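Local structure of periplasmic binding protein (Sulfurospirillum deleyianum, 4PAG) at residues A[22-28]-A[41-47]; A[58-62]-A[263-267]; A[146-150]-A[303-308]. The protein probably serves as the solute-binding component of an ABC transporter, and holds a histidine in its pocket. All coordinates share one frame; numbering follows the deposited sequence. Where two conformers were deposited one is given.

Contact 1: A[22-28]-A[41-47]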
loop_
_atom_site.group_PDB
_atom_site.type_symbol
_atom_site.label_atom_id
_atom_site.label_comp_id
_atom_site.label_asym_id
_atom_site.label_seq_id
_atom_site.Cartn_x
_atom_site.Cartn_y
_atom_site.Cartn_z
ATOM N N ARG A 22 -19.460 -12.514 -6.856
ATOM C CA ARG A 22 -18.167 -13.194 -6.723
ATOM C C ARG A 22 -17.108 -12.365 -7.443
ATOM O O ARG A 22 -17.258 -12.061 -8.621
ATOM C CB ARG A 22 -18.227 -14.604 -7.327
ATOM C CG ARG A 22 -19.340 -15.490 -6.776
ATOM C CD ARG A 22 -19.335 -16.881 -7.403
ATOM N NE ARG A 22 -18.137 -17.647 -7.042
ATOM C CZ ARG A 22 -17.951 -18.288 -5.882
ATOM N NH1 ARG A 22 -18.886 -18.282 -4.932
ATOM N NH2 ARG A 22 -16.816 -18.944 -5.665
ATOM N N ILE A 23 -16.044 -11.992 -6.739
ATOM C CA ILE A 23 -15.008 -11.141 -7.321
ATOM C C ILE A 23 -13.641 -11.614 -6.846
ATOM O O ILE A 23 -13.527 -12.231 -5.797
ATOM C CB ILE A 23 -15.247 -9.650 -6.963
ATOM C CG1 ILE A 23 -14.387 -8.718 -7.821
ATOM C CG2 ILE A 23 -14.981 -9.377 -5.485
ATOM C CD1 ILE A 23 -14.844 -7.268 -7.781
ATOM N N TYR A 24 -12.617 -11.344 -7.640
ATOM C CA TYR A 24 -11.251 -11.717 -7.306
ATOM C C TYR A 24 -10.331 -10.563 -7.682
ATOM O O TYR A 24 -10.454 -9.992 -8.764
ATOM C CB TYR A 24 -10.873 -13.002 -8.049
ATOM C CG TYR A 24 -9.409 -13.376 -8.009
ATOM C CD1 TYR A 24 -8.810 -13.833 -6.841
ATOM C CD2 TYR A 24 -8.622 -13.286 -9.156
ATOM C CE1 TYR A 24 -7.461 -14.175 -6.813
ATOM C CE2 TYR A 24 -7.282 -13.631 -9.138
ATOM C CZ TYR A 24 -6.703 -14.077 -7.963
ATOM O OH TYR A 24 -5.358 -14.420 -7.956
ATOM N N GLY A 25 -9.438 -10.207 -6.765
ATOM C CA GLY A 25 -8.404 -9.216 -7.031
ATOM C C GLY A 25 -7.106 -9.918 -7.367
ATOM O O GLY A 25 -6.764 -10.914 -6.742
ATOM N N SER A 26 -6.382 -9.382 -8.345
ATOM C CA SER A 26 -5.195 -10.044 -8.898
ATOM C C SER A 26 -3.968 -10.030 -7.972
ATOM O O SER A 26 -3.030 -10.805 -8.169
ATOM C CB SER A 26 -4.830 -9.395 -10.235
ATOM O OG SER A 26 -4.220 -8.125 -10.041
ATOM N N ALA A 27 -3.973 -9.141 -6.983
ATOM C CA ALA A 27 -2.837 -8.955 -6.095
ATOM C C ALA A 27 -3.284 -8.229 -4.820
ATOM O O ALA A 27 -4.349 -7.622 -4.803
ATOM C CB ALA A 27 -1.758 -8.158 -6.802
ATOM N N PRO A 28 -2.466 -8.273 -3.753
ATOM C CA PRO A 28 -2.903 -7.679 -2.491
ATOM C C PRO A 28 -3.349 -6.202 -2.548
ATOM O O PRO A 28 -4.316 -5.853 -1.877
ATOM C CB PRO A 28 -1.687 -7.877 -1.577
ATOM C CG PRO A 28 -1.042 -9.112 -2.100
ATOM C CD PRO A 28 -1.190 -8.998 -3.593
ATOM N N PRO A 41 -18.249 -10.387 -1.482
ATOM C CA PRO A 41 -18.066 -11.164 -2.721
ATOM C C PRO A 41 -16.652 -11.720 -3.003
ATOM O O PRO A 41 -16.473 -12.404 -4.007
ATOM C CB PRO A 41 -18.466 -10.174 -3.805
ATOM C CG PRO A 41 -18.123 -8.840 -3.236
ATOM C CD PRO A 41 -18.211 -8.935 -1.733
ATOM N N LEU A 42 -15.662 -11.447 -2.155
ATOM C CA LEU A 42 -14.308 -11.958 -2.405
ATOM C C LEU A 42 -14.249 -13.484 -2.357
ATOM O O LEU A 42 -14.657 -14.084 -1.376
ATOM C CB LEU A 42 -13.307 -11.410 -1.389
ATOM C CG LEU A 42 -12.701 -10.045 -1.672
ATOM C CD1 LEU A 42 -11.953 -9.586 -0.431
ATOM C CD2 LEU A 42 -11.777 -10.098 -2.881
ATOM N N ILE A 43 -13.720 -14.099 -3.410
ATOM C CA ILE A 43 -13.610 -15.564 -3.479
ATOM C C ILE A 43 -12.358 -16.106 -2.794
ATOM O O ILE A 43 -12.271 -17.306 -2.515
ATOM C CB ILE A 43 -13.598 -16.066 -4.942
ATOM C CG1 ILE A 43 -12.362 -15.558 -5.693
ATOM C CG2 ILE A 43 -14.861 -15.634 -5.660
ATOM C CD1 ILE A 43 -11.998 -16.373 -6.914
ATOM N N GLY A 44 -11.393 -15.223 -2.541
ATOM C CA GLY A 44 -10.099 -15.619 -2.027
ATOM C C GLY A 44 -9.159 -14.437 -1.861
ATOM O O GLY A 44 -9.465 -13.319 -2.295
ATOM N N VAL A 45 -8.028 -14.693 -1.204
ATOM C CA VAL A 45 -6.962 -13.709 -1.056
ATOM C C VAL A 45 -5.755 -14.171 -1.891
ATOM O O VAL A 45 -5.749 -15.288 -2.434
ATOM C CB VAL A 45 -6.571 -13.490 0.430
ATOM C CG1 VAL A 45 -7.719 -12.849 1.196
ATOM C CG2 VAL A 45 -6.152 -14.791 1.104
ATOM N N ASN A 46 -4.745 -13.312 -2.006
ATOM C CA ASN A 46 -3.575 -13.601 -2.835
ATOM C C ASN A 46 -2.435 -14.212 -2.029
ATOM O O ASN A 46 -1.699 -15.055 -2.538
ATOM C CB ASN A 46 -3.085 -12.326 -3.527
ATOM C CG ASN A 46 -4.194 -11.598 -4.241
ATOM O OD1 ASN A 46 -4.665 -10.562 -3.773
ATOM N ND2 ASN A 46 -4.653 -12.157 -5.357
ATOM N N SER A 47 -2.299 -13.758 -0.785
ATOM C CA SER A 47 -1.253 -14.178 0.144
ATOM C C SER A 47 -1.891 -14.488 1.503
ATOM O O SER A 47 -3.037 -14.104 1.750
ATOM C CB SER A 47 -0.241 -13.043 0.339
ATOM O OG SER A 47 0.387 -12.688 -0.874
HETATM O O HOH W 1 -8.813 -11.395 -4.237
#

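Contact 2: A[58-62]-A[263-267]. With HIS (histidine), chain E.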
loop_
_atom_site.group_PDB
_atom_site.type_symbol
_atom_site.label_atom_id
_atom_site.label_comp_id
_atom_site.label_asym_id
_atom_site.label_seq_id
_atom_site.Cartn_x
_atom_site.Cartn_y
_atom_site.Cartn_z
ATOM N N GLU A 58 -6.767 -10.367 12.658
ATOM C CA GLU A 58 -7.940 -10.861 13.391
ATOM C C GLU A 58 -8.572 -9.795 14.299
ATOM O O GLU A 58 -9.757 -9.861 14.613
ATOM C CB GLU A 58 -7.606 -12.141 14.177
ATOM C CG GLU A 58 -6.702 -11.959 15.391
ATOM C CD GLU A 58 -5.233 -11.757 15.041
ATOM O OE1 GLU A 58 -4.868 -11.868 13.846
ATOM O OE2 GLU A 58 -4.439 -11.480 15.971
ATOM N N LYS A 59 -7.786 -8.801 14.698
ATOM C CA LYS A 59 -8.283 -7.717 15.536
ATOM C C LYS A 59 -9.001 -6.624 14.721
ATOM O O LYS A 59 -9.773 -5.850 15.283
ATOM C CB LYS A 59 -7.124 -7.095 16.330
ATOM C CG LYS A 59 -6.269 -8.096 17.114
ATOM C CD LYS A 59 -6.995 -8.686 18.316
ATOM C CE LYS A 59 -7.237 -7.632 19.392
ATOM N NZ LYS A 59 -7.679 -8.203 20.696
ATOM N N PHE A 60 -8.754 -6.567 13.408
ATOM C CA PHE A 60 -9.238 -5.470 12.563
ATOM C C PHE A 60 -10.143 -5.884 11.397
ATOM O O PHE A 60 -10.893 -5.057 10.888
ATOM C CB PHE A 60 -8.041 -4.716 11.979
ATOM C CG PHE A 60 -7.219 -3.984 13.001
ATOM C CD1 PHE A 60 -7.545 -2.691 13.364
ATOM C CD2 PHE A 60 -6.105 -4.572 13.570
ATOM C CE1 PHE A 60 -6.784 -2.008 14.289
ATOM C CE2 PHE A 60 -5.334 -3.889 14.503
ATOM C CZ PHE A 60 -5.677 -2.611 14.864
ATOM N N LEU A 61 -10.067 -7.145 10.976
ATOM C CA LEU A 61 -10.726 -7.609 9.752
ATOM C C LEU A 61 -11.806 -8.635 10.063
ATOM O O LEU A 61 -11.761 -9.319 11.088
ATOM C CB LEU A 61 -9.690 -8.242 8.815
ATOM C CG LEU A 61 -8.473 -7.383 8.466
ATOM C CD1 LEU A 61 -7.448 -8.209 7.704
ATOM C CD2 LEU A 61 -8.879 -6.150 7.679
ATOM N N SER A 62 -12.771 -8.754 9.160
ATOM C CA SER A 62 -13.882 -9.676 9.355
ATOM C C SER A 62 -13.388 -11.119 9.412
ATOM O O SER A 62 -12.383 -11.472 8.801
ATOM C CB SER A 62 -14.905 -9.528 8.229
ATOM O OG SER A 62 -14.383 -10.037 7.015
ATOM N N LYS A 263 1.859 -2.009 10.580
ATOM C CA LYS A 263 1.471 -3.142 9.741
ATOM C C LYS A 263 0.090 -3.712 10.023
ATOM O O LYS A 263 -0.304 -4.680 9.374
ATOM C CB LYS A 263 2.502 -4.261 9.910
ATOM C CG LYS A 263 3.879 -3.867 9.431
ATOM C CD LYS A 263 4.940 -4.857 9.822
ATOM C CE LYS A 263 6.281 -4.402 9.279
ATOM N NZ LYS A 263 6.813 -3.236 10.030
ATOM N N SER A 264 -0.644 -3.120 10.967
ATOM C CA SER A 264 -1.887 -3.700 11.466
ATOM C C SER A 264 -3.129 -2.958 10.958
ATOM O O SER A 264 -3.330 -1.792 11.297
ATOM C CB SER A 264 -1.881 -3.704 12.996
ATOM O OG SER A 264 -0.776 -4.445 13.491
ATOM N N PRO A 265 -3.977 -3.630 10.154
ATOM C CA PRO A 265 -3.887 -4.994 9.638
ATOM C C PRO A 265 -3.181 -5.101 8.281
ATOM O O PRO A 265 -2.821 -6.207 7.855
ATOM C CB PRO A 265 -5.353 -5.374 9.479
ATOM C CG PRO A 265 -5.984 -4.099 9.026
ATOM C CD PRO A 265 -5.278 -3.020 9.804
ATOM N N PHE A 266 -3.024 -3.968 7.598
ATOM C CA PHE A 266 -2.328 -3.903 6.327
ATOM C C PHE A 266 -1.173 -2.912 6.484
ATOM O O PHE A 266 -1.288 -1.921 7.209
ATOM C CB PHE A 266 -3.234 -3.376 5.211
ATOM C CG PHE A 266 -4.501 -4.155 4.980
ATOM C CD1 PHE A 266 -4.578 -5.534 5.185
ATOM C CD2 PHE A 266 -5.618 -3.497 4.466
ATOM C CE1 PHE A 266 -5.760 -6.225 4.923
ATOM C CE2 PHE A 266 -6.793 -4.184 4.197
ATOM C CZ PHE A 266 -6.862 -5.552 4.420
ATOM N N ASN A 267 -0.081 -3.158 5.775
ATOM C CA ASN A 267 1.090 -2.276 5.835
ATOM C C ASN A 267 0.746 -0.855 5.385
ATOM O O ASN A 267 0.061 -0.660 4.370
ATOM C CB ASN A 267 2.188 -2.853 4.958
ATOM C CG ASN A 267 3.560 -2.297 5.286
ATOM O OD1 ASN A 267 3.884 -1.141 4.960
ATOM N ND2 ASN A 267 4.389 -3.125 5.909
HETATM N N HIS E . 6.227 -3.301 15.905
HETATM C CA HIS E . 5.418 -3.511 14.672
HETATM C C HIS E . 6.042 -4.588 13.797
HETATM O O HIS E . 6.661 -4.356 12.749
HETATM C CB HIS E . 5.260 -2.210 13.896
HETATM C CG HIS E . 4.860 -1.045 14.747
HETATM N ND1 HIS E . 5.211 0.254 14.450
HETATM C CD2 HIS E . 4.140 -0.988 15.892
HETATM C CE1 HIS E . 4.716 1.064 15.369
HETATM N NE2 HIS E . 4.062 0.336 16.255
HETATM O OXT HIS E . 5.934 -5.750 14.155
#

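Contact 3: A[146-150]-A[303-308]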
loop_
_atom_site.group_PDB
_atom_site.type_symbol
_atom_site.label_atom_id
_atom_site.label_comp_id
_atom_site.label_asym_id
_atom_site.label_seq_id
_atom_site.Cartn_x
_atom_site.Cartn_y
_atom_site.Cartn_z
ATOM N N ALA A 146 -17.796 7.250 -0.162
ATOM C CA ALA A 146 -17.397 7.736 1.169
ATOM C C ALA A 146 -15.881 7.612 1.348
ATOM O O ALA A 146 -15.220 8.551 1.788
ATOM C CB ALA A 146 -18.123 6.970 2.262
ATOM N N LEU A 147 -15.339 6.455 0.974
ATOM C CA LEU A 147 -13.896 6.209 1.036
ATOM C C LEU A 147 -13.120 7.143 0.120
ATOM O O LEU A 147 -12.080 7.686 0.525
ATOM C CB LEU A 147 -13.571 4.752 0.681
ATOM C CG LEU A 147 -14.239 3.681 1.537
ATOM C CD1 LEU A 147 -13.747 2.298 1.129
ATOM C CD2 LEU A 147 -13.979 3.920 3.014
ATOM N N ALA A 148 -13.633 7.327 -1.100
ATOM C CA ALA A 148 -13.031 8.218 -2.077
ATOM C C ALA A 148 -12.961 9.652 -1.570
ATOM O O ALA A 148 -11.966 10.330 -1.781
ATOM C CB ALA A 148 -13.797 8.172 -3.398
ATOM N N ASN A 149 -14.012 10.112 -0.903
ATOM C CA ASN A 149 -14.038 11.483 -0.404
ATOM C C ASN A 149 -12.987 11.741 0.679
ATOM O O ASN A 149 -12.314 12.770 0.646
ATOM C CB ASN A 149 -15.439 11.853 0.078
ATOM C CG ASN A 149 -16.369 12.198 -1.070
ATOM O OD1 ASN A 149 -15.987 12.890 -2.010
ATOM N ND2 ASN A 149 -17.589 11.700 -1.010
HETATM N N MSE A 150 -12.827 10.805 1.611
HETATM C CA MSE A 150 -11.772 10.915 2.640
HETATM C C MSE A 150 -10.409 10.840 1.994
HETATM O O MSE A 150 -9.515 11.624 2.324
HETATM C CB MSE A 150 -11.887 9.870 3.751
HETATM C CG MSE A 150 -10.802 10.115 4.809
HETATM SE SE MSE A 150 -10.990 8.944 6.386
HETATM C CE MSE A 150 -12.390 9.996 7.283
ATOM N N ALA A 303 -9.772 8.612 12.563
ATOM C CA ALA A 303 -10.813 8.829 11.550
ATOM C C ALA A 303 -10.700 7.828 10.401
ATOM O O ALA A 303 -11.699 7.294 9.932
ATOM C CB ALA A 303 -10.747 10.248 11.006
ATOM N N PHE A 304 -9.478 7.573 9.961
ATOM C CA PHE A 304 -9.242 6.641 8.865
ATOM C C PHE A 304 -9.687 5.217 9.241
ATOM O O PHE A 304 -10.399 4.551 8.475
ATOM C CB PHE A 304 -7.773 6.688 8.454
ATOM C CG PHE A 304 -7.449 5.845 7.259
ATOM C CD1 PHE A 304 -7.093 4.520 7.420
ATOM C CD2 PHE A 304 -7.500 6.375 5.976
ATOM C CE1 PHE A 304 -6.793 3.733 6.331
ATOM C CE2 PHE A 304 -7.196 5.592 4.879
ATOM C CZ PHE A 304 -6.843 4.268 5.061
ATOM N N TYR A 305 -9.302 4.766 10.428
ATOM C CA TYR A 305 -9.648 3.414 10.863
ATOM C C TYR A 305 -11.150 3.258 11.094
ATOM O O TYR A 305 -11.721 2.190 10.813
ATOM C CB TYR A 305 -8.822 2.981 12.090
ATOM C CG TYR A 305 -7.523 2.304 11.682
ATOM C CD1 TYR A 305 -6.509 3.026 11.054
ATOM C CD2 TYR A 305 -7.324 0.947 11.890
ATOM C CE1 TYR A 305 -5.335 2.413 10.655
ATOM C CE2 TYR A 305 -6.145 0.321 11.495
ATOM C CZ TYR A 305 -5.155 1.057 10.869
ATOM O OH TYR A 305 -3.971 0.454 10.469
ATOM N N GLN A 306 -11.798 4.327 11.551
ATOM C CA GLN A 306 -13.236 4.288 11.796
ATOM C C GLN A 306 -14.000 4.046 10.509
ATOM O O GLN A 306 -14.860 3.169 10.455
ATOM C CB GLN A 306 -13.727 5.578 12.460
ATOM C CG GLN A 306 -15.130 5.470 13.051
ATOM C CD GLN A 306 -16.258 5.704 12.058
ATOM O OE1 GLN A 306 -16.096 6.389 11.041
ATOM N NE2 GLN A 306 -17.429 5.151 12.370
ATOM N N LEU A 307 -13.665 4.801 9.474
ATOM C CA LEU A 307 -14.385 4.739 8.201
ATOM C C LEU A 307 -13.973 3.517 7.388
ATOM O O LEU A 307 -14.835 2.750 6.924
ATOM C CB LEU A 307 -14.157 6.020 7.392
ATOM C CG LEU A 307 -14.794 6.059 5.997
ATOM C CD1 LEU A 307 -16.312 5.964 6.094
ATOM C CD2 LEU A 307 -14.386 7.310 5.242
ATOM N N PHE A 308 -12.667 3.319 7.219
ATOM C CA PHE A 308 -12.171 2.230 6.360
ATOM C C PHE A 308 -12.367 0.841 6.958
ATOM O O PHE A 308 -12.709 -0.089 6.233
ATOM C CB PHE A 308 -10.703 2.454 5.946
ATOM C CG PHE A 308 -10.547 3.440 4.826
ATOM C CD1 PHE A 308 -10.673 4.792 5.062
ATOM C CD2 PHE A 308 -10.333 3.007 3.520
ATOM C CE1 PHE A 308 -10.563 5.710 4.030
ATOM C CE2 PHE A 308 -10.213 3.917 2.487
ATOM C CZ PHE A 308 -10.332 5.274 2.739
#

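Contact 1: A[22-28]-A[41-47]
Ile23 and Leu42 form a single parallel backbone bridge, their two chains running 30° apart: Ile23 N donates to Pro41 O at 2.8 Å, and Ile43 N returns a bond to Ile23 O at 3.0 Å, nearly in line with the carbonyl. Beyond this bridge the chains part, and a water spans the gap, accepting from Gly25 N and donating to Gly44 O. Asn46 closes the far end. Its ND2 reaches Gly25 O at 2.8 Å with an almost straight N-H (178°), and the acceptor lies in the plane of the amide. The same ND2 also bonds Gly72 O, while OD1, beside Ala27 and the ring of Pro28, takes a hydrogen bond from Ser31 OG, so both ends of the amide are held and its flip is settled. Ile43 has CG1 wedged between its own backbone N and carbonyl carbon (chi1 64°), which carries CD1 to 3.7 Å from Tyr24 CB; its other branch, CG2, sits over one face of the Arg22 guanidinium, 3.8 Å from Arg22 NH2. Arg22 NH2 bonds Ala88 O, at the end of helix 82-88. Strand 23-25 is an outer strand of the parallel sheet, with 92-96 as its neighbour; loop 41-47 runs along its other side, and helix 28-37 makes most of the link between them, resembling a beta-alpha-beta connection whose return makes one bridge and no regular strand.

Contact 2: A[58-62]-A[263-267]
Phe60 lays one face of its ring over Pro265, whose CD stands 4.3 Å from the ring centroid and 28° off the normal, a CH-pi contact. The two side chains cross at about a right angle, and Phe60 CB also meets Pro265 CG at 3.7 Å. At the rim, Phe60 CE2 touches Ser264 CB. The peptide bond before Pro265 is cis, and Ser264 OG is held by Asn56 OD1. Leu61 uses both methyls: CD2 packs on Pro265 CG at 3.8 Å, while CD1 comes obliquely to Phe266 CE1, also at 3.8 Å. With CG anti to its own carbonyl carbon (chi1 -54°), Leu61 sets its fork beside Pro265, both over the same side of the Phe266 ring. An alanine here would remove both methyls and is likely to leave a gap beside Pro265, with that part of the Phe266 ring losing an apolar neighbour. On the same loop Lys263 NZ donates to the carboxylate atom O of the bound histidine at 2.9 Å, and it bonds Gln233 O and Val261 O as well. The apolar contact thus joins the end of helix 57-60 to the loop after strand 258-260, next to the ligand pocket of this periplasmic binding protein, to which the loop contributes Lys263.

Contact 3: A[146-150]-A[303-308]
Met150, present as selenomethionine, is the side chain to follow, since it enters a hole formed by Ala303, Phe304, Leu307 and Phe308 as a knob. Its CB starts 3.9 Å from Leu307 CD2. CG stands anti to the backbone N (chi1 -177°) and the next torsion is extended too, which carries SE straight across to the other helix, 3.8 Å from Phe304 CA. There SE makes two Met-aromatic contacts: it lies at the edge of the Phe308 ring, 4.0 Å from Phe308 CE1, and obliquely to the ring of Phe304. The Met150 chain then bends (chi3 -81°), turning CE toward Ala303, with Ala303 CB 4.1 Å away and Leu307 CD2 also close. One turn earlier, Leu147 CD2 sits almost exactly over the centre of the Phe308 ring, 3.6 Å from its centroid; Phe304 CE2 lies over the rim of the opposite face, so the ring has an apolar neighbour on each face. Leu147 CD2 touches Leu307 CG as well. No hydrogen bond joins the two segments. Their axes run nearly antiparallel, at 164°, and 10.7 Å apart. Around the pair, helix 127-138 meets Leu147 through Phe131, helix 277-288 packs on Phe304, and Val36 of helix 28-37 reaches both Leu147 and Phe308.

Along the chain contact 1 closes before either of the others opens, whereas contacts 2 and 3 alternate their segments: 58-62, 146-150, 263-267, 303-308. The centre of contact 1 is about 16 Å from that of contact 2 and about 21 Å from that of contact 3, with no touch. Contacts 2 and 3, centres about 15 Å apart, do meet: helix 297-309 packs, through Tyr305, on Phe60 and on the loop that carries Lys263, and Tyr305 OH probably bonds Ser264 O. Helix 28-37, which connects the two segments of contact 1, reaches contact 3 through Val36. Contacts 2 and 3 thus probably tie the helices to the ligand-site loop, while contact 1 stands apart, edging the sheet 23-25, 92-96, 116-119.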